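Local coordinates for protein arginyl-trna synthetase (Thermus thermophilus, PDB 1IQ0) that probably charges arginine tRNA with L-arginine at the expense of ATP, as a monomeric class I aminoacyl-tRNA synthetase, at residues L64-E69 with R81-A86; A86-A91 with A504-L509; T152-A157 with E202-L207. All blocks are in the same frame, centred on the assembly; numbering follows the deposited sequence.

Contact 1. Residues L64-E69 with R81-A86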
# COMPACT_ATOMS: atom_id res chain seq x y z
N LEU A 64 17.97 -12.46 -29.97
CA LEU A 64 16.91 -13.15 -29.24
C LEU A 64 17.34 -13.91 -27.99
O LEU A 64 18.27 -14.71 -28.02
CB LEU A 64 16.18 -14.12 -30.17
CG LEU A 64 15.52 -13.53 -31.42
CD1 LEU A 64 14.91 -14.65 -32.25
CD2 LEU A 64 14.46 -12.51 -31.02
N PRO A 65 16.66 -13.65 -26.85
CA PRO A 65 17.02 -14.37 -25.63
C PRO A 65 16.69 -15.83 -25.95
O PRO A 65 15.82 -16.08 -26.79
CB PRO A 65 16.07 -13.78 -24.59
CG PRO A 65 15.86 -12.37 -25.09
CD PRO A 65 15.69 -12.57 -26.58
N GLU A 66 17.36 -16.78 -25.31
CA GLU A 66 17.11 -18.19 -25.60
C GLU A 66 15.67 -18.66 -25.37
O GLU A 66 15.28 -19.70 -25.89
CB GLU A 66 18.08 -19.09 -24.80
CG GLU A 66 17.93 -19.07 -23.27
CD GLU A 66 16.71 -19.85 -22.78
OE1 GLU A 66 16.48 -20.97 -23.27
OE2 GLU A 66 16.00 -19.34 -21.89
N PHE A 67 14.89 -17.89 -24.62
CA PHE A 67 13.51 -18.28 -24.35
C PHE A 67 12.52 -17.77 -25.39
O PHE A 67 11.33 -18.10 -25.33
CB PHE A 67 13.09 -17.84 -22.94
CG PHE A 67 13.25 -16.37 -22.67
CD1 PHE A 67 12.37 -15.44 -23.21
CD2 PHE A 67 14.29 -15.91 -21.86
CE1 PHE A 67 12.52 -14.07 -22.95
CE2 PHE A 67 14.45 -14.55 -21.59
CZ PHE A 67 13.56 -13.63 -22.14
N VAL A 68 13.00 -16.99 -26.36
CA VAL A 68 12.13 -16.47 -27.41
C VAL A 68 12.23 -17.32 -28.68
O VAL A 68 13.30 -17.51 -29.24
CB VAL A 68 12.47 -15.00 -27.76
CG1 VAL A 68 11.62 -14.54 -28.94
CG2 VAL A 68 12.21 -14.11 -26.55
N GLU A 69 11.08 -17.83 -29.11
CA GLU A 69 10.99 -18.68 -30.29
C GLU A 69 11.15 -17.87 -31.57
O GLU A 69 11.93 -18.23 -32.45
CB GLU A 69 9.63 -19.39 -30.31
CG GLU A 69 9.40 -20.34 -31.48
CD GLU A 69 9.90 -21.75 -31.21
OE1 GLU A 69 11.13 -21.97 -31.25
OE2 GLU A 69 9.06 -22.63 -30.94
N ARG A 81 6.96 -14.62 -29.69
CA ARG A 81 6.36 -15.90 -29.38
C ARG A 81 7.43 -16.63 -28.58
O ARG A 81 8.56 -16.78 -29.03
CB ARG A 81 6.01 -16.66 -30.66
CG ARG A 81 5.35 -18.03 -30.43
CD ARG A 81 4.44 -18.41 -31.60
NE ARG A 81 5.03 -18.06 -32.89
CZ ARG A 81 6.05 -18.71 -33.45
NH1 ARG A 81 6.59 -19.75 -32.85
NH2 ARG A 81 6.53 -18.29 -34.62
N LEU A 82 7.07 -17.07 -27.37
CA LEU A 82 8.00 -17.76 -26.50
C LEU A 82 8.11 -19.25 -26.79
O LEU A 82 7.19 -19.86 -27.33
CB LEU A 82 7.58 -17.57 -25.03
CG LEU A 82 7.47 -16.12 -24.53
CD1 LEU A 82 7.08 -16.12 -23.06
CD2 LEU A 82 8.81 -15.39 -24.72
N ARG A 83 9.26 -19.83 -26.45
CA ARG A 83 9.42 -21.26 -26.63
C ARG A 83 8.61 -21.87 -25.49
O ARG A 83 8.82 -21.54 -24.32
CB ARG A 83 10.89 -21.68 -26.51
CG ARG A 83 11.79 -21.16 -27.61
CD ARG A 83 13.09 -21.94 -27.64
NE ARG A 83 13.68 -22.03 -26.32
CZ ARG A 83 14.73 -22.80 -26.01
NH1 ARG A 83 15.30 -23.55 -26.95
NH2 ARG A 83 15.19 -22.82 -24.77
N THR A 84 7.66 -22.73 -25.83
CA THR A 84 6.81 -23.34 -24.82
C THR A 84 7.58 -23.93 -23.63
O THR A 84 7.23 -23.69 -22.48
CB THR A 84 5.92 -24.40 -25.47
OG1 THR A 84 5.10 -23.75 -26.45
CG2 THR A 84 5.03 -25.09 -24.43
N GLU A 85 8.65 -24.68 -23.92
CA GLU A 85 9.45 -25.29 -22.86
C GLU A 85 10.02 -24.24 -21.90
O GLU A 85 9.90 -24.38 -20.68
CB GLU A 85 10.60 -26.09 -23.47
CG GLU A 85 11.50 -26.74 -22.43
CD GLU A 85 12.75 -27.34 -23.03
OE1 GLU A 85 13.55 -27.94 -22.28
OE2 GLU A 85 12.95 -27.21 -24.26
N ALA A 86 10.65 -23.21 -22.46
CA ALA A 86 11.25 -22.15 -21.66
C ALA A 86 10.16 -21.44 -20.85
O ALA A 86 10.36 -21.10 -19.69
CB ALA A 86 11.98 -21.15 -22.56
O HOH W 1 7.77 -23.54 -28.73

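Contact 2. Residues A86-A91 with A504-L509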
# COMPACT_ATOMS: atom_id res chain seq x y z
N ALA A 86 10.65 -23.21 -22.46
CA ALA A 86 11.25 -22.15 -21.66
C ALA A 86 10.16 -21.44 -20.85
O ALA A 86 10.36 -21.10 -19.69
CB ALA A 86 11.98 -21.15 -22.56
N LEU A 87 9.02 -21.23 -21.49
CA LEU A 87 7.88 -20.58 -20.84
C LEU A 87 7.47 -21.39 -19.60
O LEU A 87 7.35 -20.85 -18.50
CB LEU A 87 6.73 -20.50 -21.84
CG LEU A 87 5.45 -19.74 -21.53
CD1 LEU A 87 4.68 -19.57 -22.82
CD2 LEU A 87 4.62 -20.49 -20.48
N LEU A 88 7.27 -22.69 -19.78
CA LEU A 88 6.88 -23.57 -18.68
C LEU A 88 7.94 -23.59 -17.59
O LEU A 88 7.63 -23.49 -16.40
CB LEU A 88 6.65 -24.99 -19.18
CG LEU A 88 5.48 -25.17 -20.14
CD1 LEU A 88 5.58 -26.53 -20.84
CD2 LEU A 88 4.19 -25.04 -19.36
N ARG A 89 9.20 -23.71 -18.00
CA ARG A 89 10.31 -23.75 -17.05
C ARG A 89 10.31 -22.50 -16.17
O ARG A 89 10.44 -22.60 -14.94
CB ARG A 89 11.63 -23.86 -17.82
CG ARG A 89 12.80 -24.35 -17.00
CD ARG A 89 13.99 -24.67 -17.89
NE ARG A 89 13.67 -25.70 -18.88
CZ ARG A 89 13.37 -26.96 -18.58
NH1 ARG A 89 13.34 -27.37 -17.31
NH2 ARG A 89 13.10 -27.83 -19.54
N GLU A 90 10.15 -21.34 -16.78
CA GLU A 90 10.12 -20.08 -16.05
C GLU A 90 8.88 -19.98 -15.15
O GLU A 90 8.93 -19.37 -14.09
CB GLU A 90 10.15 -18.89 -17.02
CG GLU A 90 9.80 -17.54 -16.41
CD GLU A 90 10.88 -16.96 -15.49
OE1 GLU A 90 10.63 -15.88 -14.91
OE2 GLU A 90 11.96 -17.57 -15.36
N ALA A 91 7.76 -20.58 -15.58
CA ALA A 91 6.55 -20.53 -14.77
C ALA A 91 6.69 -21.40 -13.53
O ALA A 91 6.14 -21.09 -12.47
CB ALA A 91 5.34 -21.00 -15.59
N ALA A 504 -1.31 -21.79 -21.40
CA ALA A 504 -2.08 -20.59 -21.10
C ALA A 504 -1.98 -20.20 -19.62
O ALA A 504 -1.80 -19.04 -19.30
CB ALA A 504 -3.55 -20.78 -21.50
N LEU A 505 -2.10 -21.18 -18.73
CA LEU A 505 -2.01 -20.90 -17.30
C LEU A 505 -0.59 -20.49 -16.90
O LEU A 505 -0.41 -19.55 -16.13
CB LEU A 505 -2.43 -22.13 -16.49
CG LEU A 505 -2.30 -21.98 -14.96
CD1 LEU A 505 -3.11 -20.77 -14.48
CD2 LEU A 505 -2.81 -23.25 -14.30
N ALA A 506 0.40 -21.20 -17.41
CA ALA A 506 1.79 -20.88 -17.11
C ALA A 506 2.10 -19.43 -17.50
O ALA A 506 2.78 -18.71 -16.77
CB ALA A 506 2.71 -21.84 -17.85
N LEU A 507 1.58 -19.01 -18.66
CA LEU A 507 1.79 -17.66 -19.15
C LEU A 507 1.23 -16.61 -18.19
O LEU A 507 1.86 -15.57 -17.96
CB LEU A 507 1.17 -17.50 -20.53
CG LEU A 507 1.46 -16.24 -21.35
CD1 LEU A 507 2.96 -15.95 -21.42
CD2 LEU A 507 0.89 -16.46 -22.76
N ASP A 508 0.05 -16.86 -17.61
CA ASP A 508 -0.50 -15.89 -16.66
C ASP A 508 0.41 -15.81 -15.44
O ASP A 508 0.54 -14.76 -14.82
CB ASP A 508 -1.91 -16.27 -16.25
CG ASP A 508 -2.91 -16.05 -17.36
OD1 ASP A 508 -2.69 -15.11 -18.15
OD2 ASP A 508 -3.89 -16.81 -17.44
N LEU A 509 1.04 -16.93 -15.11
CA LEU A 509 1.96 -16.97 -13.98
C LEU A 509 3.22 -16.13 -14.23
O LEU A 509 3.83 -15.63 -13.29
CB LEU A 509 2.35 -18.42 -13.67
CG LEU A 509 1.31 -19.22 -12.88
CD1 LEU A 509 1.64 -20.70 -12.91
CD2 LEU A 509 1.27 -18.70 -11.45

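Contact 3. Residues T152-A157 with E202-L207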
# COMPACT_ATOMS: atom_id res chain seq x y z
N THR A 152 -0.80 16.04 21.11
CA THR A 152 -1.02 17.38 21.64
C THR A 152 -2.14 18.07 20.88
O THR A 152 -2.33 19.28 21.00
CB THR A 152 0.24 18.27 21.52
OG1 THR A 152 0.52 18.53 20.14
CG2 THR A 152 1.44 17.60 22.15
N GLY A 153 -2.90 17.30 20.11
CA GLY A 153 -3.96 17.90 19.31
C GLY A 153 -5.23 18.25 20.06
O GLY A 153 -5.55 17.65 21.08
N ARG A 154 -5.96 19.23 19.53
CA ARG A 154 -7.21 19.65 20.13
C ARG A 154 -8.19 18.48 20.23
O ARG A 154 -8.96 18.39 21.18
CB ARG A 154 -7.85 20.78 19.32
CG ARG A 154 -9.22 21.19 19.85
CD ARG A 154 -9.84 22.34 19.07
NE ARG A 154 -9.63 23.63 19.72
CZ ARG A 154 -8.47 24.27 19.76
NH1 ARG A 154 -7.40 23.73 19.18
NH2 ARG A 154 -8.37 25.44 20.36
N GLN A 155 -8.16 17.58 19.25
CA GLN A 155 -9.07 16.44 19.28
C GLN A 155 -8.82 15.57 20.50
O GLN A 155 -9.77 15.08 21.12
CB GLN A 155 -8.94 15.61 17.99
CG GLN A 155 -9.41 16.36 16.75
CD GLN A 155 -10.78 17.00 16.95
OE1 GLN A 155 -11.78 16.31 17.15
NE2 GLN A 155 -10.82 18.33 16.90
N ALA A 156 -7.56 15.37 20.86
CA ALA A 156 -7.22 14.58 22.04
C ALA A 156 -7.60 15.37 23.30
O ALA A 156 -8.01 14.80 24.31
CB ALA A 156 -5.73 14.26 22.06
N ALA A 157 -7.44 16.68 23.24
CA ALA A 157 -7.79 17.51 24.38
C ALA A 157 -9.29 17.43 24.64
O ALA A 157 -9.72 17.34 25.78
CB ALA A 157 -7.38 18.97 24.14
N GLU A 202 -7.91 24.92 28.56
CA GLU A 202 -7.08 24.65 29.73
C GLU A 202 -6.47 23.26 29.65
O GLU A 202 -5.32 23.07 30.04
CB GLU A 202 -7.90 24.78 31.02
CG GLU A 202 -8.12 26.22 31.48
CD GLU A 202 -8.89 26.31 32.78
OE1 GLU A 202 -8.48 25.64 33.76
OE2 GLU A 202 -9.89 27.05 32.83
N VAL A 203 -7.24 22.28 29.18
CA VAL A 203 -6.70 20.93 29.05
C VAL A 203 -5.73 20.90 27.88
O VAL A 203 -4.70 20.23 27.93
CB VAL A 203 -7.82 19.90 28.81
CG1 VAL A 203 -7.21 18.54 28.47
CG2 VAL A 203 -8.70 19.78 30.06
N LEU A 204 -6.04 21.66 26.83
CA LEU A 204 -5.19 21.71 25.65
C LEU A 204 -3.80 22.22 26.04
O LEU A 204 -2.79 21.72 25.56
CB LEU A 204 -5.78 22.65 24.59
CG LEU A 204 -5.65 22.29 23.10
CD1 LEU A 204 -5.72 23.57 22.27
CD2 LEU A 204 -4.34 21.54 22.83
N HIS A 205 -3.77 23.23 26.91
CA HIS A 205 -2.52 23.81 27.38
C HIS A 205 -1.70 22.74 28.13
O HIS A 205 -0.50 22.59 27.90
CB HIS A 205 -2.80 25.00 28.31
CG HIS A 205 -1.56 25.67 28.83
ND1 HIS A 205 -1.21 25.64 30.16
CD2 HIS A 205 -0.61 26.39 28.20
CE1 HIS A 205 -0.09 26.32 30.33
NE2 HIS A 205 0.29 26.79 29.15
N ALA A 206 -2.35 22.00 29.02
CA ALA A 206 -1.66 20.95 29.76
C ALA A 206 -1.22 19.84 28.80
O ALA A 206 -0.15 19.26 28.96
CB ALA A 206 -2.57 20.39 30.86
N LEU A 207 -2.06 19.55 27.82
CA LEU A 207 -1.75 18.52 26.84
C LEU A 207 -0.50 18.96 26.07
O LEU A 207 0.44 18.18 25.90
CB LEU A 207 -2.92 18.32 25.88
CG LEU A 207 -2.79 17.13 24.92
CD1 LEU A 207 -2.94 15.83 25.70
CD2 LEU A 207 -3.88 17.23 23.85

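Contact 1. Residues L64-E69 with R81-A86
Glu-66 and Arg-83 carry the charged part of this contact: OE1 of Glu-66 lies 2.7 Å from NH2 of Arg-83 in a salt bridge. The two side chains cross at about a right angle, with carboxylate and guanidinium planes 83° apart. The carbonyl oxygen of Glu-66 sits over one face of the same guanidinium, 3.2 Å from Arg-83 CZ, where it probably adds to the attraction without forming a hydrogen bond. Arg-83 CG is anti to its own carbonyl carbon (chi1 -66°), which sets this methylene against the backbone of Glu-69. An alanine here would probably leave the Glu-66 carboxylate without its positive mate and strip the backbone of Glu-66 and Glu-69 of the chain that covers it. Glu-69 reaches the start of the helix through a water, which donates to its OE2 and accepts from Thr-84 N at 3.0 Å. Arg-81, whose salt bridge is to Glu-70, lays NH1 close to Glu-69 CG, while the Glu-69 carboxylate stays beyond salt-bridge distance.

Two backbone bonds flank the non-hydrogen-bonded antiparallel pair Val-68 and Leu-82. Arg-83 N donates to Phe-67 O at 2.9 Å, nearly straight at 175°, and Glu-69 N donates to Arg-81 O at 2.7 Å.

Apolar groups gather around Phe-67. Its CD1 is 3.9 Å from Leu-82 CD2, which approaches the ring at its edge, while Phe-67 CB rests 3.5 Å from Ala-86 CB. A methyl suits this position because helix and turn come so close together.

The contact is the open end of the beta hairpin formed by strands 68-74 and 77-82, where the type I turn Pro-65 to Val-68 leads in and helix 84-92 leads out. Helix 3-15 packs on Pro-65 and Phe-67, and Asp-35 accepts a hydrogen bond from Leu-82 N.

Contact 2. Residues A86-A91 with A504-L509
Leu-87 and Ala-91 of helix 84-92 meet Ala-506 of helix 500-509 where the chain leaving the N-terminal hairpin packs onto the helical anticodon-binding domain. The short helical segments approach to 8.7 Å between axes, and their N-to-C directions make an angle of 54°.

Ala-506 lies at the middle of the contact. Its CB is met by Leu-87 CD2 at 3.5 Å, by Ala-91 CB at 3.6 Å and by Leu-88 CD2 at 3.8 Å. Methyl against methyl at Ala-91 and Ala-506 suits the close approach of the backbones, with the two CA atoms 5.3 Å apart. Leu-87 has CG anti to its backbone N (chi1 -173°), and its two methyls divide the work: CD2 lies on Ala-506, whereas CD1 is 4.2 Å from Leu-507 CD1. On the other flank Leu-509 CB lies 4.4 Å from Ala-91 CB.

Every residue that touches here is buried and apolar. Leu-509 also packs on helices 525-544 and 562-583, and Ser-572 OG hydrogen-bonds to Ala-91 O. Helix 84-92 thus packs against the alpha-helical bundle typical of class Ia anticodon-binding domains, here of the DALR family.

Contact 3. Residues T152-A157 with E202-L207
Leu-207 and Leu-204, one turn apart on helix 197-208, grip the start of helix 154-165. Leu-207 has CG anti to its backbone N (chi1 -172°), which brings CG within 3.7 Å of Thr-152 CA. Its CD2 then lies 3.3 Å from Gly-153 O and also touches the CB atoms of Ala-156 and Ala-157. The two methyls of Leu-204 part: CD2 is 3.5 Å from Thr-152 O, and CD1 lies over one face of the Arg-154 guanidinium, 3.5 Å from NH1. Between the leucines Ala-157 CB settles 3.8 Å from Leu-204 CA. A methyl is right for this place, since it turns straight at the facing helix with the two CA atoms 5.1 Å apart. Val-203 closes the row, its CG1 3.9 Å from Ala-157 O.

The setting is an excursion between neighbouring parallel strands of the catalytic sheet, 141-149 and 236-239, in the Rossmann-like fold of class I synthetases. Both helices belong to that connection.

The first shell is positioned in turn by the helix start. Gly-153 is the N-cap, and its O accepts a bond from Ala-157 N at 3.0 Å, so the carbonyl beneath the Leu-207 methyl is already engaged in the first turn. Arg-154 runs extended to CD before bending at chi3 (-98°), and its NH2 forms a salt bridge with Glu-201, about one turn before Leu-204 on the same helix; this outside partner probably helps keep the face of the guanidinium against Leu-204 CD1. Further out, Leu-160 and Phe-161 of helix 154-165 continue the packing on Leu-207 and Val-203, while Thr-152 rests on Glu-240 and Ser-241 of helix 240-245. Gln-155 touches Asn-113, and its O receives a weak hydrogen bond from Asn-115; both asparagines lie in the predicted 'HIGH' region.

Overall arrangement
Contacts 1 and 2 are neighbours, their centres 11 Å apart, and share Ala-86 on helix 84-92. They touch directly, Leu-82 CB of contact 1 lying 4.2 Å from Leu-87 CD1 of contact 2, so hairpin and helical bundle are packed in one continuous run. Contact 3 lies on the far side of the chain's centre: its centre is about 66 Å from that of contact 1 and about 59 Å from that of contact 2. It alone of the three adjoins the predicted 'HIGH' region, the ATP-binding signature of class I synthetases. Contact 2 joins segments 413 residues apart, and contact 3 falls within that long span.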